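Long-range contacts in alpha-glucosidase (Pseudoalteromonas sp. K8, PDB 5HQA), which hydrolyses alpha-glucosidic linkages as a calcium-binding member of glycoside hydrolase family 97 whose activity is enhanced by chloride: residues Ile184-Leu189 and Asn225-Thr230; Ala194-Gln199 and Gln206-Pro211; Asp603-Gly608 and Arg636-Ser641. All blocks are in the same frame, centred on the assembly; numbering follows the deposited sequence.

Contact 1. Residues Ile184-Leu189 and Asn225-Thr230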
ATOM      1  N   ILE A 184      -0.577   9.642 -10.520  1.00  9.44           N
ATOM      2  CA  ILE A 184      -0.108   8.697 -11.526  1.00  8.19           C
ATOM      3  C   ILE A 184       0.399   7.448 -10.816  1.00 10.72           C
ATOM      4  O   ILE A 184       1.147   7.545  -9.836  1.00  9.20           O
ATOM      5  CB  ILE A 184       0.990   9.328 -12.402  1.00  9.67           C
ATOM      6  CG1 ILE A 184       0.435  10.577 -13.094  1.00 10.04           C
ATOM      7  CG2 ILE A 184       1.524   8.316 -13.437  1.00  8.51           C
ATOM      8  CD1 ILE A 184       1.498  11.401 -13.775  1.00 11.51           C
ATOM      9  N   HIS A 185       0.008   6.280 -11.316  1.00  9.74           N
ATOM     10  CA  HIS A 185       0.409   5.022 -10.697  1.00  8.87           C
ATOM     11  C   HIS A 185       0.313   3.945 -11.777  1.00 10.27           C
ATOM     12  O   HIS A 185       0.302   4.257 -12.973  1.00 12.11           O
ATOM     13  CB  HIS A 185      -0.460   4.771  -9.450  1.00  8.34           C
ATOM     14  CG  HIS A 185      -0.020   3.614  -8.606  1.00 11.77           C
ATOM     15  ND1 HIS A 185       1.285   3.434  -8.194  1.00 10.80           N
ATOM     16  CD2 HIS A 185      -0.728   2.583  -8.081  1.00 11.41           C
ATOM     17  CE1 HIS A 185       1.362   2.338  -7.460  1.00 10.75           C
ATOM     18  NE2 HIS A 185       0.156   1.803  -7.374  1.00 10.39           N
ATOM     19  N   GLU A 186       0.272   2.679 -11.371  1.00  9.36           N
ATOM     20  CA  GLU A 186       0.084   1.601 -12.329  1.00 11.39           C
ATOM     21  C   GLU A 186      -0.691   0.473 -11.660  1.00 13.30           C
ATOM     22  O   GLU A 186      -0.804   0.412 -10.431  1.00 13.12           O
ATOM     23  CB  GLU A 186       1.423   1.120 -12.910  1.00 13.63           C
ATOM     24  CG  GLU A 186       2.502   0.789 -11.917  1.00 15.88           C
ATOM     25  CD  GLU A 186       3.794   0.344 -12.607  1.00 17.60           C
ATOM     26  OE1 GLU A 186       4.880   0.563 -12.033  1.00 15.59           O
ATOM     27  OE2 GLU A 186       3.726  -0.225 -13.722  1.00 17.15           O
ATOM     28  N   ALA A 187      -1.247  -0.416 -12.480  1.00 11.24           N
ATOM     29  CA  ALA A 187      -2.057  -1.506 -11.961  1.00 10.72           C
ATOM     30  C   ALA A 187      -1.671  -2.814 -12.638  1.00 11.29           C
ATOM     31  O   ALA A 187      -1.338  -2.833 -13.829  1.00 10.94           O
ATOM     32  CB  ALA A 187      -3.561  -1.227 -12.161  1.00 10.43           C
ATOM     33  N   ALA A 188      -1.727  -3.902 -11.862  1.00 10.30           N
ATOM     34  CA  ALA A 188      -1.450  -5.259 -12.340  1.00 12.17           C
ATOM     35  C   ALA A 188      -0.014  -5.377 -12.853  1.00 11.64           C
ATOM     36  O   ALA A 188       0.245  -5.762 -13.997  1.00 12.40           O
ATOM     37  CB  ALA A 188      -2.463  -5.693 -13.415  1.00 11.07           C
ATOM     38  N   LEU A 189       0.933  -5.054 -11.972  1.00 11.73           N
ATOM     39  CA  LEU A 189       2.353  -5.123 -12.324  1.00 11.64           C
ATOM     40  C   LEU A 189       2.789  -6.581 -12.241  1.00 11.97           C
ATOM     41  O   LEU A 189       3.098  -7.090 -11.160  1.00 11.47           O
ATOM     42  CB  LEU A 189       3.176  -4.227 -11.405  1.00 10.12           C
ATOM     43  CG  LEU A 189       4.695  -4.281 -11.558  1.00 10.26           C
ATOM     44  CD1 LEU A 189       5.140  -3.974 -12.992  1.00 10.66           C
ATOM     45  CD2 LEU A 189       5.334  -3.300 -10.570  1.00  9.79           C
ATOM     46  N   ASN A 225       1.977  -7.717 -23.193  1.00 13.59           N
ATOM     47  CA  ASN A 225       1.274  -6.520 -22.761  1.00 16.11           C
ATOM     48  C   ASN A 225       2.098  -5.843 -21.676  1.00 19.00           C
ATOM     49  O   ASN A 225       2.961  -6.469 -21.059  1.00 23.01           O
ATOM     50  CB  ASN A 225      -0.125  -6.847 -22.216  1.00 17.35           C
ATOM     51  CG  ASN A 225      -0.972  -7.613 -23.210  1.00 19.58           C
ATOM     52  OD1 ASN A 225      -0.800  -7.485 -24.422  1.00 21.26           O
ATOM     53  ND2 ASN A 225      -1.895  -8.417 -22.703  1.00 19.59           N
ATOM     54  N   THR A 226       1.847  -4.558 -21.453  1.00 15.09           N
ATOM     55  CA  THR A 226       2.379  -3.877 -20.280  1.00 11.50           C
ATOM     56  C   THR A 226       1.367  -3.927 -19.152  1.00 12.01           C
ATOM     57  O   THR A 226       0.185  -4.220 -19.362  1.00 13.15           O
ATOM     58  CB  THR A 226       2.701  -2.421 -20.608  1.00 12.51           C
ATOM     59  OG1 THR A 226       1.481  -1.715 -20.859  1.00 13.08           O
ATOM     60  CG2 THR A 226       3.639  -2.311 -21.813  1.00 11.13           C
ATOM     61  N   PRO A 227       1.788  -3.618 -17.926  1.00 11.58           N
ATOM     62  CA  PRO A 227       0.811  -3.283 -16.886  1.00 10.44           C
ATOM     63  C   PRO A 227       0.025  -2.048 -17.298  1.00 12.19           C
ATOM     64  O   PRO A 227       0.373  -1.340 -18.244  1.00 10.82           O
ATOM     65  CB  PRO A 227       1.674  -3.013 -15.642  1.00 11.74           C
ATOM     66  CG  PRO A 227       3.014  -3.674 -15.942  1.00 13.17           C
ATOM     67  CD  PRO A 227       3.177  -3.548 -17.433  1.00 13.04           C
ATOM     68  N   TRP A 228      -1.052  -1.780 -16.568  1.00 10.82           N
ATOM     69  CA  TRP A 228      -1.806  -0.555 -16.790  1.00 11.17           C
ATOM     70  C   TRP A 228      -1.049   0.642 -16.226  1.00 13.51           C
ATOM     71  O   TRP A 228      -0.449   0.562 -15.156  1.00 13.93           O
ATOM     72  CB  TRP A 228      -3.178  -0.659 -16.123  1.00 10.49           C
ATOM     73  CG  TRP A 228      -4.036  -1.716 -16.730  1.00 11.07           C
ATOM     74  CD1 TRP A 228      -4.101  -3.033 -16.373  1.00 11.36           C
ATOM     75  CD2 TRP A 228      -4.951  -1.546 -17.821  1.00 11.89           C
ATOM     76  NE1 TRP A 228      -5.004  -3.697 -17.182  1.00 12.96           N
ATOM     77  CE2 TRP A 228      -5.539  -2.806 -18.075  1.00 14.36           C
ATOM     78  CE3 TRP A 228      -5.330  -0.450 -18.606  1.00 11.75           C
ATOM     79  CZ2 TRP A 228      -6.494  -3.000 -19.080  1.00 15.57           C
ATOM     80  CZ3 TRP A 228      -6.279  -0.643 -19.614  1.00 13.01           C
ATOM     81  CH2 TRP A 228      -6.844  -1.907 -19.841  1.00 16.03           C
ATOM     82  N   ARG A 229      -1.062   1.749 -16.958  1.00 10.63           N
ATOM     83  CA  ARG A 229      -0.631   3.046 -16.445  1.00  9.89           C
ATOM     84  C   ARG A 229      -1.889   3.797 -16.033  1.00 12.31           C
ATOM     85  O   ARG A 229      -2.851   3.841 -16.807  1.00 11.25           O
ATOM     86  CB  ARG A 229       0.132   3.834 -17.511  1.00  9.85           C
ATOM     87  CG  ARG A 229       1.555   3.359 -17.774  1.00 12.79           C
ATOM     88  CD  ARG A 229       1.622   2.027 -18.536  1.00 13.30           C
ATOM     89  NE  ARG A 229       2.993   1.508 -18.540  1.00 12.10           N
ATOM     90  CZ  ARG A 229       3.547   0.876 -17.505  1.00 14.48           C
ATOM     91  NH1 ARG A 229       2.845   0.664 -16.389  1.00 12.28           N
ATOM     92  NH2 ARG A 229       4.806   0.454 -17.586  1.00 11.68           N
ATOM     93  N   THR A 230      -1.912   4.349 -14.815  1.00 10.76           N
ATOM     94  CA  THR A 230      -3.141   4.939 -14.295  1.00 11.83           C
ATOM     95  C   THR A 230      -2.956   6.421 -14.011  1.00 12.82           C
ATOM     96  O   THR A 230      -1.914   6.847 -13.502  1.00 10.61           O
ATOM     97  CB  THR A 230      -3.650   4.227 -13.016  1.00 15.06           C
ATOM     98  OG1 THR A 230      -2.706   4.378 -11.948  1.00 14.11           O
ATOM     99  CG2 THR A 230      -3.855   2.747 -13.273  1.00 16.46           C
TER
HETATM  100  O   HOH W   1       5.667  -0.819 -15.273  1.00 13.63           O
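Glu186 and Arg229 lie side by side on one face of two antiparallel strands, pointing the same way and joined by a salt bridge. Glu186 CG stands between its backbone N and carbonyl carbon (chi1 51°), the chain extended beyond, and OE2 takes Arg229 NH1 at 2.9 Å. The oxygen lies near the guanidinium plane but is approached from above the plane of its carboxylate, the two planes 51° apart. Water 1 closes a second path, donating to Glu186 OE2 at 2.6 Å and accepting from Arg229 NH2 at 2.8 Å. Paired backbone bonds join His185 to Thr230 and Ala187 to Trp228. The opposite face carries Ala187 CB, 4.0 Å from Trp228 CB, with Thr230 CG2 close by. Past the strand end, Leu189 CD1 meets Pro227 CG at 3.6 Å, while Ala188 CB comes to the edge of the indole.

A second shell holds the charged groups: Glu186 OE1 takes Lys440 NZ and the backbone N of Met195, and Arg229 NE bridges to Glu128, so the buried charges are probably largely balanced. Strands 181-187 and 224-234 are neighbours in a large antiparallel sheet, consistent with the beta-sandwich architecture of a galactose mutarotase-like N-terminal domain.

Contact 2. Residues Ala194-Gln199 and Gln206-Pro211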
ATOM      1  N   ALA A 194       8.887  -2.273 -12.628  1.00 10.61           N
ATOM      2  CA  ALA A 194       8.112  -1.159 -12.095  1.00  9.82           C
ATOM      3  C   ALA A 194       8.459   0.134 -12.818  1.00 12.71           C
ATOM      4  O   ALA A 194       9.592   0.346 -13.256  1.00 12.51           O
ATOM      5  CB  ALA A 194       8.357  -0.975 -10.594  1.00  8.87           C
ATOM      6  N   MET A 195       7.466   1.011 -12.922  1.00 10.13           N
ATOM      7  CA  MET A 195       7.636   2.329 -13.514  1.00  9.69           C
ATOM      8  C   MET A 195       7.980   3.344 -12.427  1.00 14.30           C
ATOM      9  O   MET A 195       7.259   3.479 -11.434  1.00 13.69           O
ATOM     10  CB  MET A 195       6.362   2.742 -14.248  1.00 11.31           C
ATOM     11  CG  MET A 195       6.420   4.118 -14.880  1.00 14.19           C
ATOM     12  SD  MET A 195       4.854   4.491 -15.726  1.00 16.94           S
ATOM     13  CE  MET A 195       3.715   4.693 -14.341  1.00 16.10           C
ATOM     14  N   VAL A 196       9.084   4.040 -12.622  1.00 10.31           N
ATOM     15  CA  VAL A 196       9.441   5.256 -11.910  1.00  9.83           C
ATOM     16  C   VAL A 196       9.181   6.411 -12.872  1.00 12.39           C
ATOM     17  O   VAL A 196       9.191   6.215 -14.089  1.00 13.00           O
ATOM     18  CB  VAL A 196      10.924   5.131 -11.492  1.00 13.66           C
ATOM     19  CG1 VAL A 196      11.618   6.454 -11.405  1.00 12.35           C
ATOM     20  CG2 VAL A 196      11.045   4.278 -10.217  1.00 11.05           C
ATOM     21  N   LEU A 197       8.909   7.613 -12.356  1.00  9.18           N
ATOM     22  CA  LEU A 197       8.639   8.754 -13.227  1.00  8.04           C
ATOM     23  C   LEU A 197       9.845   9.683 -13.250  1.00  9.90           C
ATOM     24  O   LEU A 197      10.307  10.135 -12.200  1.00 10.57           O
ATOM     25  CB  LEU A 197       7.393   9.523 -12.785  1.00  9.85           C
ATOM     26  CG  LEU A 197       6.104   8.702 -12.871  1.00 11.79           C
ATOM     27  CD1 LEU A 197       4.910   9.513 -12.374  1.00 12.11           C
ATOM     28  CD2 LEU A 197       5.894   8.195 -14.301  1.00 11.57           C
ATOM     29  N   ASN A 198      10.324   9.996 -14.451  1.00  8.91           N
ATOM     30  CA  ASN A 198      11.552  10.758 -14.651  1.00  8.58           C
ATOM     31  C   ASN A 198      11.171  12.031 -15.394  1.00  8.81           C
ATOM     32  O   ASN A 198      10.773  11.971 -16.560  1.00 10.46           O
ATOM     33  CB  ASN A 198      12.552   9.912 -15.445  1.00 10.45           C
ATOM     34  CG  ASN A 198      13.892  10.595 -15.655  1.00 11.76           C
ATOM     35  OD1 ASN A 198      14.021  11.813 -15.564  1.00 11.02           O
ATOM     36  ND2 ASN A 198      14.901   9.792 -15.968  1.00 13.33           N
ATOM     37  N   GLN A 199      11.270  13.181 -14.729  1.00  8.78           N
ATOM     38  CA  GLN A 199      10.879  14.427 -15.372  1.00  9.65           C
ATOM     39  C   GLN A 199      11.950  14.829 -16.384  1.00 12.37           C
ATOM     40  O   GLN A 199      13.116  15.032 -16.021  1.00 11.40           O
ATOM     41  CB  GLN A 199      10.656  15.535 -14.344  1.00 10.58           C
ATOM     42  CG  GLN A 199       9.972  16.744 -14.979  1.00  9.86           C
ATOM     43  CD  GLN A 199       9.541  17.815 -13.991  1.00 14.58           C
ATOM     44  OE1 GLN A 199       9.094  18.884 -14.402  1.00 16.06           O
ATOM     45  NE2 GLN A 199       9.660  17.538 -12.688  1.00 12.76           N
ATOM     46  N   GLN A 206       8.515  11.009 -17.942  1.00  9.65           N
ATOM     47  CA  GLN A 206       8.696   9.850 -18.802  1.00  9.92           C
ATOM     48  C   GLN A 206       8.800   8.591 -17.952  1.00 10.90           C
ATOM     49  O   GLN A 206       9.433   8.602 -16.892  1.00 10.00           O
ATOM     50  CB  GLN A 206       9.951  10.015 -19.659  1.00 10.53           C
ATOM     51  CG  GLN A 206      10.121   8.994 -20.770  1.00 11.12           C
ATOM     52  CD  GLN A 206      11.450   9.200 -21.480  1.00 16.38           C
ATOM     53  OE1 GLN A 206      12.500   9.259 -20.837  1.00 17.81           O
ATOM     54  NE2 GLN A 206      11.412   9.333 -22.795  1.00 18.73           N
ATOM     55  N   ALA A 207       8.154   7.515 -18.409  1.00 10.54           N
ATOM     56  CA  ALA A 207       8.313   6.215 -17.767  1.00 11.22           C
ATOM     57  C   ALA A 207       9.787   5.837 -17.718  1.00 13.60           C
ATOM     58  O   ALA A 207      10.506   5.936 -18.719  1.00 13.97           O
ATOM     59  CB  ALA A 207       7.518   5.141 -18.518  1.00 12.13           C
ATOM     60  N   ASP A 208      10.237   5.420 -16.540  1.00 11.28           N
ATOM     61  CA  ASP A 208      11.627   5.038 -16.305  1.00 11.40           C
ATOM     62  C   ASP A 208      11.566   3.661 -15.644  1.00 11.24           C
ATOM     63  O   ASP A 208      11.304   3.559 -14.444  1.00 11.52           O
ATOM     64  CB  ASP A 208      12.313   6.089 -15.429  1.00 13.14           C
ATOM     65  CG  ASP A 208      13.806   5.850 -15.267  1.00 19.15           C
ATOM     66  OD1 ASP A 208      14.226   4.675 -15.174  1.00 17.93           O
ATOM     67  OD2 ASP A 208      14.562   6.851 -15.209  1.00 22.01           O
ATOM     68  N   LEU A 209      11.754   2.603 -16.429  1.00 10.55           N
ATOM     69  CA  LEU A 209      11.538   1.246 -15.937  1.00 11.09           C
ATOM     70  C   LEU A 209      12.736   0.789 -15.115  1.00 11.89           C
ATOM     71  O   LEU A 209      13.881   0.937 -15.542  1.00 12.50           O
ATOM     72  CB  LEU A 209      11.303   0.286 -17.102  1.00  9.50           C
ATOM     73  CG  LEU A 209      10.070   0.594 -17.953  1.00  9.60           C
ATOM     74  CD1 LEU A 209       9.876  -0.495 -18.989  1.00 11.13           C
ATOM     75  CD2 LEU A 209       8.812   0.721 -17.078  1.00  9.36           C
ATOM     76  N   THR A 210      12.477   0.217 -13.951  1.00 10.04           N
ATOM     77  CA  THR A 210      13.572  -0.215 -13.088  1.00 10.17           C
ATOM     78  C   THR A 210      14.265  -1.430 -13.693  1.00  9.76           C
ATOM     79  O   THR A 210      13.607  -2.446 -13.938  1.00 11.37           O
ATOM     80  CB  THR A 210      13.037  -0.526 -11.699  1.00 11.05           C
ATOM     81  OG1 THR A 210      12.448   0.661 -11.157  1.00 10.76           O
ATOM     82  CG2 THR A 210      14.172  -0.976 -10.801  1.00 10.48           C
ATOM     83  N   PRO A 211      15.566  -1.377 -13.948  1.00  9.97           N
ATOM     84  CA  PRO A 211      16.207  -2.379 -14.802  1.00 10.57           C
ATOM     85  C   PRO A 211      16.762  -3.575 -14.035  1.00 13.65           C
ATOM     86  O   PRO A 211      16.919  -3.557 -12.811  1.00 13.76           O
ATOM     87  CB  PRO A 211      17.357  -1.587 -15.427  1.00 11.73           C
ATOM     88  CG  PRO A 211      17.765  -0.664 -14.322  1.00 13.66           C
ATOM     89  CD  PRO A 211      16.458  -0.237 -13.676  1.00 13.37           C
TER
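Met195 lies over Ala207 on the tightly packed face of a beta hairpin formed by strands 195-199 and 204-209. Its CG is anti to the backbone N (chi1 179°), 3.9 Å from Ala207 CB, and with SD anti to CA the sulphur of Met195 lies at the same distance from that methyl. Alongside, Leu209 turns CD2 back toward the first strand, 4.3 Å from Met195 CB. Leu197 lies on this same face. Phe132 of strand 122-134 packs against both Met195 and Leu197, and from the other large sheet Arg229 touches Met195 and Ile184 touches Leu197, closing over this side.

Between the two faces runs the backbone ladder. Val196 and Asp208 exchange two bonds, as do Asn198 and Gln206; beyond the last strand pair, Thr210 N continues the series to Ala194 O at 3.0 Å, nearly along the C=O axis.

The other face is looser and more polar. Val196 is buried there, its CG1 4.1 Å from Asp208 CB, but Asn198, Gln206 and Asp208 are partly open to solvent. Arg148 forms a salt bridge with Asp208 OD1, and Arg200 donates to Asn198 OD1; the other polar atoms of the two side chains meet each other. Amide and carboxylate are nearly coplanar, 20° apart, and Asn198 ND2 donates to the anti lone pair of Asp208 OD2 at 3.1 Å.

Contact 3. Residues Asp603-Gly608 and Arg636-Ser641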
ATOM      1  N   ASP A 603     -24.404  12.378   7.914  1.00 20.64           N
ATOM      2  CA  ASP A 603     -25.422  11.789   7.052  1.00 21.70           C
ATOM      3  C   ASP A 603     -24.955  10.515   6.347  1.00 21.68           C
ATOM      4  O   ASP A 603     -25.746   9.920   5.607  1.00 22.58           O
ATOM      5  CB  ASP A 603     -25.939  12.820   6.038  1.00 22.69           C
ATOM      6  CG  ASP A 603     -24.866  13.331   5.081  1.00 30.11           C
ATOM      7  OD1 ASP A 603     -23.772  12.738   4.971  1.00 32.58           O
ATOM      8  OD2 ASP A 603     -25.137  14.350   4.412  1.00 36.53           O
ATOM      9  N   PHE A 604     -23.716  10.060   6.564  1.00 21.26           N
ATOM     10  CA  PHE A 604     -23.355   8.720   6.113  1.00 19.49           C
ATOM     11  C   PHE A 604     -24.043   7.634   6.931  1.00 20.37           C
ATOM     12  O   PHE A 604     -24.175   6.503   6.451  1.00 21.51           O
ATOM     13  CB  PHE A 604     -21.832   8.522   6.152  1.00 16.85           C
ATOM     14  CG  PHE A 604     -21.214   8.782   7.495  1.00 16.84           C
ATOM     15  CD1 PHE A 604     -21.139   7.776   8.448  1.00 18.07           C
ATOM     16  CD2 PHE A 604     -20.691  10.035   7.802  1.00 17.16           C
ATOM     17  CE1 PHE A 604     -20.563   8.012   9.696  1.00 18.72           C
ATOM     18  CE2 PHE A 604     -20.117  10.281   9.049  1.00 16.91           C
ATOM     19  CZ  PHE A 604     -20.046   9.263   9.996  1.00 17.20           C
ATOM     20  N   LEU A 605     -24.492   7.946   8.147  1.00 18.27           N
ATOM     21  CA  LEU A 605     -25.159   6.949   8.968  1.00 17.70           C
ATOM     22  C   LEU A 605     -26.456   6.495   8.305  1.00 22.40           C
ATOM     23  O   LEU A 605     -27.129   7.266   7.616  1.00 25.41           O
ATOM     24  CB  LEU A 605     -25.457   7.516  10.357  1.00 17.68           C
ATOM     25  CG  LEU A 605     -24.246   7.888  11.205  1.00 17.55           C
ATOM     26  CD1 LEU A 605     -24.704   8.553  12.504  1.00 17.22           C
ATOM     27  CD2 LEU A 605     -23.423   6.649  11.481  1.00 17.67           C
ATOM     28  N   ASP A 606     -26.802   5.225   8.522  1.00 20.62           N
ATOM     29  CA  ASP A 606     -28.021   4.661   7.950  1.00 24.07           C
ATOM     30  C   ASP A 606     -29.237   5.466   8.381  1.00 28.42           C
ATOM     31  O   ASP A 606     -29.416   5.763   9.567  1.00 28.18           O
ATOM     32  CB  ASP A 606     -28.180   3.203   8.374  1.00 24.61           C
ATOM     33  CG  ASP A 606     -26.979   2.364   8.003  1.00 31.71           C
ATOM     34  OD1 ASP A 606     -25.967   2.420   8.732  1.00 25.88           O
ATOM     35  OD2 ASP A 606     -27.043   1.663   6.972  1.00 38.43           O
ATOM     36  N   ASN A 607     -30.072   5.823   7.408  0.51 29.00           N
ATOM     37  CA  ASN A 607     -31.254   6.621   7.695  0.51 32.30           C
ATOM     38  C   ASN A 607     -32.205   5.848   8.599  0.51 31.38           C
ATOM     39  O   ASN A 607     -32.353   4.628   8.476  0.51 30.00           O
ATOM     40  CB  ASN A 607     -31.955   7.017   6.394  0.51 36.38           C
ATOM     41  CG  ASN A 607     -31.119   7.955   5.547  0.51 39.57           C
ATOM     42  OD1 ASN A 607     -30.434   8.840   6.066  0.51 43.01           O
ATOM     43  ND2 ASN A 607     -31.161   7.761   4.233  0.51 42.81           N
ATOM     44  N   GLY A 608     -32.836   6.565   9.526  1.00 31.07           N
ATOM     45  CA  GLY A 608     -33.808   5.957  10.410  1.00 31.02           C
ATOM     46  C   GLY A 608     -33.248   5.094  11.516  1.00 33.73           C
ATOM     47  O   GLY A 608     -34.029   4.481  12.249  1.00 34.08           O
ATOM     48  N   ARG A 636     -22.480   9.718  23.045  0.50 22.73           N
ATOM     49  CA  ARG A 636     -23.443  10.699  22.558  0.50 24.31           C
ATOM     50  C   ARG A 636     -24.394  10.026  21.578  0.50 23.11           C
ATOM     51  O   ARG A 636     -23.940   9.403  20.614  0.50 22.43           O
ATOM     52  CB  ARG A 636     -22.704  11.862  21.886  0.50 25.83           C
ATOM     53  CG  ARG A 636     -23.576  12.952  21.299  0.50 29.32           C
ATOM     54  CD  ARG A 636     -22.722  13.951  20.521  0.50 29.16           C
ATOM     55  NE  ARG A 636     -21.711  14.576  21.366  0.50 29.81           N
ATOM     56  CZ  ARG A 636     -20.724  15.346  20.914  0.50 32.85           C
ATOM     57  NH1 ARG A 636     -20.605  15.589  19.616  0.50 31.99           N
ATOM     58  NH2 ARG A 636     -19.849  15.873  21.760  0.50 33.41           N
ATOM     59  N   LEU A 637     -25.700  10.153  21.816  1.00 23.75           N
ATOM     60  CA  LEU A 637     -26.684   9.603  20.885  1.00 22.44           C
ATOM     61  C   LEU A 637     -26.763  10.489  19.648  1.00 21.92           C
ATOM     62  O   LEU A 637     -26.860  11.714  19.765  1.00 27.91           O
ATOM     63  CB  LEU A 637     -28.060   9.497  21.541  1.00 24.82           C
ATOM     64  CG  LEU A 637     -28.175   8.530  22.721  1.00 29.73           C
ATOM     65  CD1 LEU A 637     -29.561   8.601  23.328  1.00 33.26           C
ATOM     66  CD2 LEU A 637     -27.870   7.114  22.277  1.00 30.77           C
ATOM     67  N   VAL A 638     -26.704   9.876  18.461  1.00 20.41           N
ATOM     68  CA  VAL A 638     -26.731  10.611  17.200  1.00 20.13           C
ATOM     69  C   VAL A 638     -27.515   9.830  16.153  1.00 24.03           C
ATOM     70  O   VAL A 638     -27.711   8.617  16.260  1.00 25.67           O
ATOM     71  CB  VAL A 638     -25.318  10.907  16.639  1.00 21.56           C
ATOM     72  CG1 VAL A 638     -24.530  11.828  17.561  1.00 21.38           C
ATOM     73  CG2 VAL A 638     -24.559   9.597  16.374  1.00 20.28           C
ATOM     74  N   THR A 639     -27.952  10.553  15.122  1.00 21.88           N
ATOM     75  CA  THR A 639     -28.553   9.976  13.927  1.00 21.20           C
ATOM     76  C   THR A 639     -27.955  10.665  12.709  1.00 21.17           C
ATOM     77  O   THR A 639     -27.143  11.590  12.823  1.00 21.57           O
ATOM     78  CB  THR A 639     -30.076  10.134  13.896  1.00 24.00           C
ATOM     79  OG1 THR A 639     -30.398  11.521  13.737  1.00 25.95           O
ATOM     80  CG2 THR A 639     -30.715   9.593  15.176  1.00 23.57           C
ATOM     81  N   ALA A 640     -28.389  10.217  11.533  1.00 21.42           N
ATOM     82  CA  ALA A 640     -27.885  10.749  10.273  1.00 21.97           C
ATOM     83  C   ALA A 640     -28.139  12.245  10.113  1.00 25.30           C
ATOM     84  O   ALA A 640     -27.472  12.890   9.298  1.00 26.72           O
ATOM     85  CB  ALA A 640     -28.521   9.991   9.107  1.00 21.96           C
ATOM     86  N   SER A 641     -29.084  12.821  10.847  1.00 26.46           N
ATOM     87  CA  SER A 641     -29.344  14.246  10.696  1.00 29.63           C
ATOM     88  C   SER A 641     -28.436  15.110  11.564  1.00 29.64           C
ATOM     89  O   SER A 641     -28.511  16.340  11.483  1.00 31.76           O
ATOM     90  CB  SER A 641     -30.811  14.553  11.004  1.00 33.41           C
ATOM     91  OG  SER A 641     -31.103  14.248  12.351  1.00 37.92           O
TER
HETATM   92  O   HOH W   2     -29.797   7.671  11.394  1.00 24.16           O
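Leu605 carries its CG anti to the carbonyl carbon (chi1 -64°), and a chi2 of 175° then extends CD1 away from its own backbone to meet Val638 CG2 at 4.0 Å. Val638 in turn has CG2 placed between its backbone N and carbonyl carbon, on the side the leucine methyl reaches. These buried side chains join the connection between strands 596-601 and 611-618 to the end of strand 631-638, an outermost strand of the antiparallel sheet in the C-terminal beta domain. Phe658 of strand 653-660 touches both of them, so their meeting is part of that domain's apolar interior.

Toward the surface the contact passes to Ala640, just beyond the strand. Its methyl sits against the backbone of the 603-608 connection, with CB 3.4 Å from Leu605 O and 4.1 Å from Leu605 CB. At the start of that connection, Asp603 CA makes a CA-H...O contact to Ala640 O, 3.2 Å away; at 128° the angle at the hydrogen is well short of straight. Beside Ala640, Asp642 OD2 accepts a hydrogen bond from Thr639 N.

No direct hydrogen bond joins the two segments. Asp606 points its side chain elsewhere, to Lys573 and Trp585, while its carbonyl is linked to the other segment by water 2, which donates to Asp606 O at 2.7 Å and accepts from Ala640 N at 2.9 Å.

How the contacts relate
Contacts 1 and 2 are neighbours in the N-terminal domain, their centres 12 Å apart, and both are sheet pairings rich in backbone bonds. The hairpin of contact 2 lies within the chain excursion between the two strands of contact 1. They hold strands of two different antiparallel sheets, which meet where Ile184 CG2 packs on Leu197 CD1 and the methyl of Met195 approaches His185 O. Contact 1 keeps a salt bridge in the interior, whereas contact 2 sets its polar pair on a partly exposed face. Contact 3 belongs to the C-terminal domain, about 39 Å from contact 1 between centres. Nearer the surface and smaller, it relies on methyl packing and a bridging water.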